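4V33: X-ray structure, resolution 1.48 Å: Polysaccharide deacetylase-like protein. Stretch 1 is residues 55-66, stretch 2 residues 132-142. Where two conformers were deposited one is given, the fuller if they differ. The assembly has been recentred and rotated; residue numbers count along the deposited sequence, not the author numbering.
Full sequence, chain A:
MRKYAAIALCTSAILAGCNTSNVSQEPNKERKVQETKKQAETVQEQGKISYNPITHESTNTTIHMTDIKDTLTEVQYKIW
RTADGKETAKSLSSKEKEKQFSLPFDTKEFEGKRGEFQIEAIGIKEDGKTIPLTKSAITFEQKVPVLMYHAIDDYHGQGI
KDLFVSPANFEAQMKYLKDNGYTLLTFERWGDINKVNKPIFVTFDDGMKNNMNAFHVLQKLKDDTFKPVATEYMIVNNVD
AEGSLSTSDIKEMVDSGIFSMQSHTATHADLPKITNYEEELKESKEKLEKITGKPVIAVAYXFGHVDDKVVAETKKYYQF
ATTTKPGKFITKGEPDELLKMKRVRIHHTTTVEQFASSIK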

# COMPACT_ATOMS: atom_id res chain seq x y z
N THR A 55 -13.43 -7.23 11.88
CA THR A 55 -13.16 -5.84 11.52
C THR A 55 -11.66 -5.71 11.35
O THR A 55 -10.92 -6.68 11.53
CB THR A 55 -13.63 -4.85 12.59
OG1 THR A 55 -12.81 -4.98 13.76
CG2 THR A 55 -15.09 -5.10 12.95
N HIS A 56 -11.19 -4.50 11.03
CA HIS A 56 -9.76 -4.27 10.83
C HIS A 56 -8.95 -4.52 12.11
O HIS A 56 -7.74 -4.71 12.05
CB HIS A 56 -9.51 -2.85 10.31
CG HIS A 56 -9.89 -1.78 11.27
ND1 HIS A 56 -11.18 -1.32 11.40
CD2 HIS A 56 -9.15 -1.05 12.15
CE1 HIS A 56 -11.22 -0.37 12.32
NE2 HIS A 56 -10.00 -0.19 12.79
N GLU A 57 -9.63 -4.51 13.25
CA GLU A 57 -8.97 -4.73 14.53
C GLU A 57 -8.94 -6.20 14.94
O GLU A 57 -8.26 -6.57 15.89
CB GLU A 57 -9.65 -3.91 15.63
CG GLU A 57 -9.53 -2.41 15.44
CD GLU A 57 -10.21 -1.62 16.55
OE1 GLU A 57 -11.44 -1.73 16.69
OE2 GLU A 57 -9.50 -0.89 17.27
N SER A 58 -9.67 -7.05 14.22
CA SER A 58 -9.79 -8.45 14.60
C SER A 58 -8.46 -9.20 14.46
O SER A 58 -7.64 -8.88 13.60
CB SER A 58 -10.86 -9.16 13.76
OG SER A 58 -12.14 -8.59 13.97
N THR A 59 -8.27 -10.20 15.32
CA THR A 59 -7.09 -11.06 15.23
C THR A 59 -7.50 -12.52 15.10
O THR A 59 -6.67 -13.38 14.85
CB THR A 59 -6.20 -10.93 16.47
OG1 THR A 59 -6.93 -11.33 17.64
CG2 THR A 59 -5.72 -9.50 16.63
N ASN A 60 -8.79 -12.79 15.29
CA ASN A 60 -9.29 -14.15 15.18
C ASN A 60 -10.77 -14.23 14.80
O ASN A 60 -11.47 -13.21 14.76
CB ASN A 60 -9.02 -14.94 16.47
CG ASN A 60 -9.64 -14.30 17.70
OD1 ASN A 60 -10.79 -13.86 17.68
ND2 ASN A 60 -8.88 -14.26 18.79
N THR A 61 -11.22 -15.44 14.49
CA THR A 61 -12.61 -15.69 14.16
C THR A 61 -12.85 -17.19 14.18
O THR A 61 -11.97 -17.95 14.59
CB THR A 61 -12.99 -15.14 12.76
OG1 THR A 61 -14.39 -15.31 12.54
CG2 THR A 61 -12.21 -15.87 11.67
N THR A 62 -14.04 -17.61 13.76
CA THR A 62 -14.33 -19.03 13.62
C THR A 62 -14.86 -19.30 12.22
O THR A 62 -15.76 -18.61 11.75
CB THR A 62 -15.35 -19.51 14.66
OG1 THR A 62 -14.85 -19.24 15.98
CG2 THR A 62 -15.61 -21.00 14.51
N ILE A 63 -14.28 -20.30 11.56
CA ILE A 63 -14.69 -20.68 10.21
C ILE A 63 -15.73 -21.80 10.27
O ILE A 63 -15.64 -22.69 11.11
CB ILE A 63 -13.47 -21.13 9.38
CG1 ILE A 63 -12.47 -19.98 9.24
CG2 ILE A 63 -13.89 -21.65 8.01
CD1 ILE A 63 -11.10 -20.40 8.74
N HIS A 64 -16.73 -21.74 9.40
CA HIS A 64 -17.73 -22.79 9.32
C HIS A 64 -17.96 -23.19 7.87
O HIS A 64 -17.63 -22.43 6.95
CB HIS A 64 -19.07 -22.30 9.89
CG HIS A 64 -18.97 -21.74 11.28
ND1 HIS A 64 -19.03 -22.54 12.40
CD2 HIS A 64 -18.82 -20.47 11.72
CE1 HIS A 64 -18.92 -21.78 13.48
NE2 HIS A 64 -18.79 -20.52 13.09
N MET A 65 -18.55 -24.36 7.68
CA MET A 65 -19.01 -24.75 6.36
C MET A 65 -20.51 -25.04 6.36
O MET A 65 -21.03 -25.66 7.29
CB MET A 65 -18.27 -25.98 5.84
CG MET A 65 -18.69 -26.37 4.43
SD MET A 65 -17.51 -25.86 3.17
CE MET A 65 -16.05 -26.25 4.08
N THR A 66 -21.19 -24.58 5.32
CA THR A 66 -22.60 -24.90 5.14
C THR A 66 -22.82 -25.43 3.73
O THR A 66 -21.90 -25.49 2.92
CB THR A 66 -23.49 -23.68 5.39
OG1 THR A 66 -23.02 -22.57 4.61
CG2 THR A 66 -23.48 -23.30 6.86
N PRO A 132 -13.63 -32.92 -2.99
CA PRO A 132 -13.38 -31.48 -3.17
C PRO A 132 -14.60 -30.68 -2.74
O PRO A 132 -15.72 -31.04 -3.09
CB PRO A 132 -13.16 -31.34 -4.68
CG PRO A 132 -12.89 -32.74 -5.18
CD PRO A 132 -13.64 -33.65 -4.27
N LEU A 133 -14.38 -29.62 -1.98
CA LEU A 133 -15.50 -28.78 -1.58
C LEU A 133 -15.41 -27.42 -2.27
O LEU A 133 -15.90 -27.25 -3.39
CB LEU A 133 -15.57 -28.65 -0.05
CG LEU A 133 -15.77 -29.99 0.67
CD1 LEU A 133 -15.73 -29.81 2.18
CD2 LEU A 133 -17.07 -30.69 0.24
N THR A 134 -14.76 -26.46 -1.63
CA THR A 134 -14.72 -25.11 -2.19
C THR A 134 -13.52 -24.32 -1.67
O THR A 134 -12.77 -24.80 -0.82
CB THR A 134 -16.06 -24.38 -1.91
OG1 THR A 134 -16.09 -23.11 -2.58
CG2 THR A 134 -16.26 -24.20 -0.41
N LYS A 135 -13.34 -23.12 -2.20
CA LYS A 135 -12.23 -22.26 -1.83
C LYS A 135 -12.77 -20.89 -1.44
O LYS A 135 -13.82 -20.47 -1.93
CB LYS A 135 -11.25 -22.10 -2.99
CG LYS A 135 -10.73 -23.40 -3.57
CD LYS A 135 -9.82 -23.13 -4.76
CE LYS A 135 -9.23 -24.41 -5.32
NZ LYS A 135 -10.27 -25.36 -5.79
N SER A 136 -12.05 -20.22 -0.55
CA SER A 136 -12.39 -18.85 -0.18
C SER A 136 -11.14 -18.17 0.36
O SER A 136 -10.03 -18.66 0.19
CB SER A 136 -13.50 -18.84 0.87
OG SER A 136 -14.05 -17.53 1.04
N ALA A 137 -11.35 -17.03 1.01
CA ALA A 137 -10.27 -16.29 1.62
C ALA A 137 -10.81 -15.47 2.77
O ALA A 137 -12.01 -15.18 2.84
CB ALA A 137 -9.58 -15.40 0.60
N ILE A 138 -9.92 -15.12 3.69
CA ILE A 138 -10.25 -14.21 4.77
C ILE A 138 -9.11 -13.21 4.90
O ILE A 138 -7.94 -13.57 4.79
CB ILE A 138 -10.46 -14.95 6.10
CG1 ILE A 138 -10.83 -13.96 7.21
CG2 ILE A 138 -9.23 -15.78 6.48
CD1 ILE A 138 -11.33 -14.63 8.47
N THR A 139 -9.45 -11.94 5.10
CA THR A 139 -8.43 -10.90 5.17
C THR A 139 -8.44 -10.16 6.50
O THR A 139 -9.44 -9.55 6.88
CB THR A 139 -8.59 -9.89 4.02
OG1 THR A 139 -8.43 -10.56 2.77
CG2 THR A 139 -7.53 -8.79 4.14
N PHE A 140 -7.32 -10.24 7.20
CA PHE A 140 -7.08 -9.43 8.39
C PHE A 140 -6.27 -8.21 7.96
O PHE A 140 -5.07 -8.32 7.69
CB PHE A 140 -6.34 -10.26 9.46
CG PHE A 140 -7.18 -11.37 10.04
CD1 PHE A 140 -7.24 -12.60 9.42
CD2 PHE A 140 -7.94 -11.15 11.17
CE1 PHE A 140 -8.03 -13.61 9.94
CE2 PHE A 140 -8.73 -12.15 11.70
CZ PHE A 140 -8.78 -13.39 11.08
N GLU A 141 -6.94 -7.07 7.89
CA GLU A 141 -6.35 -5.87 7.29
C GLU A 141 -4.98 -5.52 7.83
O GLU A 141 -4.78 -5.47 9.05
CB GLU A 141 -7.28 -4.66 7.45
CG GLU A 141 -8.57 -4.74 6.65
CD GLU A 141 -8.34 -4.75 5.14
OE1 GLU A 141 -7.26 -4.30 4.70
OE2 GLU A 141 -9.24 -5.21 4.41
N GLN A 142 -4.04 -5.30 6.92
CA GLN A 142 -2.69 -4.87 7.30
C GLN A 142 -2.57 -3.36 7.30
O GLN A 142 -3.14 -2.68 6.46
CB GLN A 142 -1.65 -5.44 6.33
CG GLN A 142 -1.62 -6.94 6.28
CD GLN A 142 -0.35 -7.50 5.68
OE1 GLN A 142 0.39 -8.22 6.34
NE2 GLN A 142 -0.10 -7.19 4.41
O HOH W 1 -9.64 -7.26 8.95

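What brings the two strands together, if not a shared sheet? Strand 60-66 and strand 132-140 run nearly antiparallel, at 168°, but their axes come no nearer than 9.7 Å, too far for backbone pairing, and no direct hydrogen bond crosses between the stretches. The distance is bridged by side chains instead. Thr61, Met65, Leu133, Thr134 and Ile138 all set out from the backbone toward the opposite stretch, and together with Phe140 they supply much of the 392 Å² of buried surface.

Where are the apolar contacts made? At one end, the methyl CE of Met65 lies 4.0 Å from CD1 of Leu133, and SD of Met65 is 4.1 Å from CG2 of Thr134, so the flexible thioether spans a gap in which the Met65 and Leu133 CA atoms stay 9.6 Å apart. Further along, CG2 of Thr61 approaches CD1 of Ile138 to 3.5 Å, a close methyl-to-methyl packing. The threonine can offer its methyl here while its hydroxyl is satisfied elsewhere in the structure.

How does the Phe140 ring fit against the first stretch? Its CA-to-CB bond points sideways, yet with chi1 at -68° (m) the ring comes nearer, and Phe140 has the largest area covered by the other stretch. The carbonyl O of Ser58 sits at the ring edge, near its plane, 3.3 Å from CD2 of Phe140; there the partly negative oxygen meets the slightly positive rim of the aromatic ring. Oblique to the ring lie two backbone atoms, C of Thr59 and N of Asn60, each 3.6 Å from CE2 of Phe140, and the methyl CG2 of Thr61, 4.3 Å from CZ of Phe140. The ring thus packs largely against main chain, where stretch 1 passes from loop into strand.

What holds the loop end of the contact? Here the chains come closer, with CA of His56 5.2 Å from CA of Glu141 and their CB atoms 4.1 Å apart; both side chains then lead away, so they meet at their bases rather than through their polar ends. A type I turn from Thr55 to Ser58 shapes this end, closed by Ser58 N to Thr55 O at 3.0 Å and reinforced by Thr55 N donating to Ser58 OG at 2.8 Å. Water 1 provides a polar link across the gap: it donates to Thr55 O at 2.9 Å and to Thr139 O at 3.1 Å, and accepts from Glu141 N at 2.9 Å, joining the turn to the end of the second strand.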